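Transcriptional regulator, putative (Vibrio cholerae O1 biovar eltor str. N16961, PDB 3BJN) probably binds DNA as an IclR-type transcription factor repressing allantoin and glyoxylate utilization operons, the present chain being its C-terminal domain. Local coordinates at residues Y5-L19 and A31-S44. Residues are numbered along the deposited sequence; the frame is centred on the assembly and turned at random.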
loop_
_atom_site.group_PDB
_atom_site.type_symbol
_atom_site.label_atom_id
_atom_site.label_comp_id
_atom_site.label_asym_id
_atom_site.label_seq_id
_atom_site.Cartn_x
_atom_site.Cartn_y
_atom_site.Cartn_z
ATOM N N TYR A 5 0.021 5.290 -17.880
ATOM C CA TYR A 5 -0.321 3.913 -17.569
ATOM C C TYR A 5 -1.666 3.565 -18.190
ATOM O O TYR A 5 -2.302 2.581 -17.806
ATOM C CB TYR A 5 -0.302 3.675 -16.051
ATOM C CG TYR A 5 1.021 4.045 -15.425
ATOM C CD1 TYR A 5 2.210 3.470 -15.877
ATOM C CD2 TYR A 5 1.086 4.980 -14.379
ATOM C CE1 TYR A 5 3.426 3.820 -15.312
ATOM C CE2 TYR A 5 2.302 5.330 -13.798
ATOM C CZ TYR A 5 3.465 4.741 -14.270
ATOM O OH TYR A 5 4.686 5.074 -13.735
ATOM N N GLU A 6 -2.088 4.383 -19.160
ATOM C CA GLU A 6 -3.321 4.144 -19.913
ATOM C C GLU A 6 -3.351 2.768 -20.612
ATOM O O GLU A 6 -4.362 2.063 -20.544
ATOM C CB GLU A 6 -3.561 5.279 -20.924
ATOM N N THR A 7 -2.253 2.385 -21.265
ATOM C CA THR A 7 -2.219 1.126 -22.031
ATOM C C THR A 7 -1.600 -0.061 -21.277
ATOM O O THR A 7 -1.586 -1.193 -21.787
ATOM C CB THR A 7 -1.508 1.285 -23.425
ATOM O OG1 THR A 7 -0.091 1.467 -23.254
ATOM C CG2 THR A 7 -2.101 2.453 -24.218
ATOM N N SER A 8 -1.079 0.191 -20.074
ATOM C CA SER A 8 -0.376 -0.845 -19.312
ATOM C C SER A 8 -1.096 -1.245 -18.028
ATOM O O SER A 8 -0.907 -2.362 -17.509
ATOM C CB SER A 8 1.035 -0.383 -18.969
ATOM O OG SER A 8 1.017 0.853 -18.290
ATOM N N GLN A 9 -1.879 -0.305 -17.505
ATOM C CA GLN A 9 -2.778 -0.561 -16.385
ATOM C C GLN A 9 -4.193 -0.764 -16.912
ATOM O O GLN A 9 -4.927 0.212 -17.173
ATOM C CB GLN A 9 -2.736 0.581 -15.373
ATOM C CG GLN A 9 -3.402 0.212 -14.040
ATOM C CD GLN A 9 -2.670 -0.925 -13.341
ATOM O OE1 GLN A 9 -1.453 -0.877 -13.193
ATOM N NE2 GLN A 9 -3.405 -1.956 -12.927
ATOM N N HIS A 10 -4.573 -2.036 -17.065
ATOM C CA HIS A 10 -5.853 -2.409 -17.691
ATOM C C HIS A 10 -7.065 -1.707 -17.088
ATOM O O HIS A 10 -7.963 -1.279 -17.821
ATOM C CB HIS A 10 -6.051 -3.945 -17.686
ATOM N N ASN A 11 -7.073 -1.553 -15.761
ATOM C CA ASN A 11 -8.264 -1.065 -15.091
ATOM C C ASN A 11 -8.091 0.296 -14.424
ATOM O O ASN A 11 -8.704 0.549 -13.382
ATOM C CB ASN A 11 -8.721 -2.083 -14.046
ATOM C CG ASN A 11 -7.738 -2.212 -12.888
ATOM O OD1 ASN A 11 -6.532 -1.882 -13.000
ATOM N ND2 ASN A 11 -8.246 -2.677 -11.757
ATOM N N LEU A 12 -7.281 1.164 -15.024
ATOM C CA LEU A 12 -7.053 2.508 -14.466
ATOM C C LEU A 12 -8.332 3.327 -14.255
ATOM O O LEU A 12 -8.449 4.029 -13.246
ATOM C CB LEU A 12 -6.064 3.289 -15.332
ATOM C CG LEU A 12 -5.450 4.580 -14.796
ATOM C CD1 LEU A 12 -4.648 4.360 -13.490
ATOM C CD2 LEU A 12 -4.560 5.168 -15.890
ATOM N N ASP A 13 -9.301 3.252 -15.165
ATOM C CA ASP A 13 -10.561 3.982 -14.926
ATOM C C ASP A 13 -11.214 3.548 -13.608
ATOM O O ASP A 13 -11.664 4.391 -12.810
ATOM C CB ASP A 13 -11.566 3.781 -16.068
ATOM C CG ASP A 13 -11.119 4.428 -17.381
ATOM O OD1 ASP A 13 -10.115 5.172 -17.397
ATOM O OD2 ASP A 13 -11.778 4.177 -18.415
ATOM N N ALA A 14 -11.229 2.235 -13.377
ATOM C CA ALA A 14 -11.856 1.676 -12.173
ATOM C C ALA A 14 -11.044 2.089 -10.934
ATOM O O ALA A 14 -11.606 2.477 -9.882
ATOM C CB ALA A 14 -11.945 0.151 -12.279
ATOM N N VAL A 15 -9.729 2.002 -11.069
ATOM C CA VAL A 15 -8.829 2.445 -9.985
ATOM C C VAL A 15 -9.057 3.923 -9.634
ATOM O O VAL A 15 -9.170 4.283 -8.457
ATOM C CB VAL A 15 -7.335 2.215 -10.369
ATOM C CG1 VAL A 15 -6.409 2.901 -9.368
ATOM C CG2 VAL A 15 -7.023 0.729 -10.471
ATOM N N GLU A 16 -9.104 4.779 -10.659
ATOM C CA GLU A 16 -9.340 6.216 -10.411
ATOM C C GLU A 16 -10.638 6.478 -9.650
ATOM O O GLU A 16 -10.664 7.298 -8.737
ATOM C CB GLU A 16 -9.277 7.017 -11.720
ATOM C CG GLU A 16 -7.864 7.081 -12.270
ATOM C CD GLU A 16 -7.752 7.757 -13.613
ATOM O OE1 GLU A 16 -8.786 8.050 -14.251
ATOM O OE2 GLU A 16 -6.601 7.970 -14.060
ATOM N N ALA A 17 -11.708 5.790 -10.023
ATOM C CA ALA A 17 -13.010 5.928 -9.354
ATOM C C ALA A 17 -12.941 5.500 -7.888
ATOM O O ALA A 17 -13.461 6.188 -7.015
ATOM C CB ALA A 17 -14.081 5.116 -10.105
ATOM N N VAL A 18 -12.276 4.365 -7.623
ATOM C CA VAL A 18 -12.112 3.874 -6.259
ATOM C C VAL A 18 -11.276 4.857 -5.411
ATOM O O VAL A 18 -11.614 5.146 -4.243
ATOM C CB VAL A 18 -11.497 2.448 -6.278
ATOM C CG1 VAL A 18 -10.839 2.122 -4.966
ATOM C CG2 VAL A 18 -12.591 1.406 -6.682
ATOM N N LEU A 19 -10.211 5.417 -5.988
ATOM C CA LEU A 19 -9.371 6.352 -5.206
ATOM C C LEU A 19 -10.080 7.671 -4.952
ATOM O O LEU A 19 -9.940 8.291 -3.885
ATOM C CB LEU A 19 -8.053 6.628 -5.924
ATOM C CG LEU A 19 -7.124 5.422 -6.028
ATOM C CD1 LEU A 19 -5.942 5.868 -6.892
ATOM C CD2 LEU A 19 -6.657 4.936 -4.647
ATOM N N ALA A 31 -3.601 6.130 -2.778
ATOM C CA ALA A 31 -2.853 5.727 -3.971
ATOM C C ALA A 31 -3.065 4.257 -4.299
ATOM O O ALA A 31 -3.433 3.463 -3.429
ATOM C CB ALA A 31 -1.382 5.974 -3.768
ATOM N N TYR A 32 -2.823 3.926 -5.571
ATOM C CA TYR A 32 -2.759 2.548 -6.042
ATOM C C TYR A 32 -1.325 2.273 -6.431
ATOM O O TYR A 32 -0.746 2.983 -7.270
ATOM C CB TYR A 32 -3.642 2.401 -7.268
ATOM C CG TYR A 32 -3.644 1.030 -7.874
ATOM C CD1 TYR A 32 -4.093 -0.063 -7.149
ATOM C CD2 TYR A 32 -3.199 0.840 -9.173
ATOM C CE1 TYR A 32 -4.112 -1.348 -7.742
ATOM C CE2 TYR A 32 -3.213 -0.418 -9.766
ATOM C CZ TYR A 32 -3.648 -1.497 -9.034
ATOM O OH TYR A 32 -3.677 -2.738 -9.641
HETATM N N MSE A 33 -0.794 1.260 -5.781
HETATM C CA MSE A 33 0.609 0.850 -5.921
HETATM C C MSE A 33 0.690 -0.508 -6.587
HETATM O O MSE A 33 -0.182 -1.356 -6.372
HETATM C CB MSE A 33 1.231 0.728 -4.527
HETATM C CG MSE A 33 0.764 1.796 -3.522
HETATM SE SE MSE A 33 1.778 3.413 -3.994
HETATM C CE MSE A 33 3.341 2.679 -3.254
ATOM N N VAL A 34 1.745 -0.743 -7.366
ATOM C CA VAL A 34 1.948 -2.088 -7.915
ATOM C C VAL A 34 3.390 -2.490 -7.725
ATOM O O VAL A 34 4.294 -1.641 -7.700
ATOM C CB VAL A 34 1.543 -2.266 -9.397
ATOM C CG1 VAL A 34 0.050 -1.995 -9.589
ATOM C CG2 VAL A 34 2.421 -1.427 -10.314
ATOM N N PRO A 35 3.614 -3.799 -7.529
ATOM C CA PRO A 35 4.995 -4.252 -7.343
ATOM C C PRO A 35 5.706 -4.378 -8.683
ATOM O O PRO A 35 5.124 -4.918 -9.634
ATOM C CB PRO A 35 4.821 -5.604 -6.651
ATOM C CG PRO A 35 3.466 -6.116 -7.075
ATOM C CD PRO A 35 2.623 -4.906 -7.424
ATOM N N VAL A 36 6.930 -3.858 -8.770
ATOM C CA VAL A 36 7.709 -3.956 -10.005
ATOM C C VAL A 36 9.125 -4.278 -9.563
ATOM O O VAL A 36 9.862 -3.405 -9.078
ATOM C CB VAL A 36 7.698 -2.627 -10.809
ATOM C CG1 VAL A 36 8.473 -2.784 -12.119
ATOM C CG2 VAL A 36 6.234 -2.184 -11.086
ATOM N N GLY A 37 9.476 -5.545 -9.704
ATOM C CA GLY A 37 10.820 -5.983 -9.329
ATOM C C GLY A 37 11.051 -5.766 -7.850
ATOM O O GLY A 37 10.326 -6.336 -6.988
ATOM N N TYR A 38 12.062 -4.946 -7.542
ATOM C CA TYR A 38 12.413 -4.686 -6.154
ATOM C C TYR A 38 11.657 -3.487 -5.563
ATOM O O TYR A 38 11.964 -3.071 -4.425
ATOM C CB TYR A 38 13.912 -4.409 -6.051
ATOM C CG TYR A 38 14.803 -5.578 -6.330
ATOM C CD1 TYR A 38 14.532 -6.852 -5.809
ATOM C CD2 TYR A 38 15.980 -5.417 -7.070
ATOM C CE1 TYR A 38 15.396 -7.923 -6.030
ATOM C CE2 TYR A 38 16.839 -6.458 -7.299
ATOM C CZ TYR A 38 16.569 -7.726 -6.775
ATOM O OH TYR A 38 17.479 -8.728 -7.025
ATOM N N ARG A 39 10.734 -2.891 -6.341
ATOM C CA ARG A 39 10.161 -1.571 -5.963
ATOM C C ARG A 39 8.653 -1.542 -6.041
ATOM O O ARG A 39 8.047 -2.400 -6.667
ATOM C CB ARG A 39 10.758 -0.428 -6.814
ATOM C CG ARG A 39 12.298 -0.483 -6.836
ATOM C CD ARG A 39 12.883 0.638 -7.646
ATOM N NE ARG A 39 12.708 1.939 -7.022
ATOM C CZ ARG A 39 13.528 2.472 -6.111
ATOM N NH1 ARG A 39 14.595 1.799 -5.655
ATOM N NH2 ARG A 39 13.251 3.691 -5.619
ATOM N N ALA A 40 8.077 -0.575 -5.330
ATOM C CA ALA A 40 6.626 -0.341 -5.301
ATOM C C ALA A 40 6.407 0.909 -6.143
ATOM O O ALA A 40 6.895 1.986 -5.803
ATOM C CB ALA A 40 6.163 -0.119 -3.871
ATOM N N LEU A 41 5.695 0.755 -7.250
ATOM C CA LEU A 41 5.429 1.881 -8.133
ATOM C C LEU A 41 4.079 2.536 -7.793
ATOM O O LEU A 41 3.068 1.851 -7.683
ATOM C CB LEU A 41 5.419 1.402 -9.589
ATOM C CG LEU A 41 4.988 2.451 -10.606
ATOM C CD1 LEU A 41 6.045 3.554 -10.750
ATOM C CD2 LEU A 41 4.728 1.800 -11.956
ATOM N N CYS A 42 4.066 3.852 -7.653
ATOM C CA CYS A 42 2.795 4.540 -7.454
ATOM C C CYS A 42 2.152 4.804 -8.820
ATOM O O CYS A 42 2.616 5.662 -9.578
ATOM C CB CYS A 42 3.022 5.822 -6.686
ATOM S SG CYS A 42 1.465 6.680 -6.386
ATOM N N VAL A 43 1.113 4.046 -9.149
ATOM C CA VAL A 43 0.513 4.123 -10.478
ATOM C C VAL A 43 -0.544 5.227 -10.585
ATOM O O VAL A 43 -0.680 5.899 -11.625
ATOM C CB VAL A 43 -0.094 2.761 -10.879
ATOM C CG1 VAL A 43 -0.926 2.858 -12.151
ATOM C CG2 VAL A 43 1.038 1.739 -11.081
ATOM N N SER A 44 -1.283 5.429 -9.500
ATOM C CA SER A 44 -2.315 6.454 -9.491
ATOM C C SER A 44 -2.406 7.015 -8.081
ATOM O O SER A 44 -2.329 6.269 -7.116
ATOM C CB SER A 44 -3.656 5.872 -9.917
ATOM O OG SER A 44 -4.659 6.905 -9.998
HETATM O O HOH W 1 -6.304 -3.331 -10.485
HETATM O O HOH W 2 -4.447 7.892 -12.488
#
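V15 sets one methyl squarely over the ring of Y32: CG2 stands 4.0 Å from the ring centroid and 12° off its normal, a CH-pi contact. The other methyl, CG1, closes on Y32 CB at 3.5 Å, and the two side chains cross at about a right angle. Q9 brings CD and NE2 to the edge of the same ring, at CE2, with the amide plane turned 84° from the ring plane. Bent at chi2, the Q9 chain directs NE2 to N11 OD1 in a nearly straight hydrogen bond (3.1 Å, 170°), which should fix the amide's rotation. A water hydrogen-bonds to Y32 OH. In the GAF-like fold of the IclR C-terminal domain, helix 12-26 and the turn leading into it pack on the hairpin of strands 29-36 and 39-45, while I138 of strand 133-143 also touches Y32 and L19. A classic beta bulge places V43 and S44 together opposite Y32. V43 CG1 lies 3.7 Å from Y5 CD2, and V43 O is at the edge of that tyrosine ring, near its plane; the phenol end reaches L41, whose CD1 is 3.6 Å from Y5 OH. L12 CD1 and L19 CD1 both approach S44 CB. The S44 side chain, with OG turned beside its carbonyl carbon, holds a second water through that atom; the water donates to E16 OE2 and so bridges strand and helix.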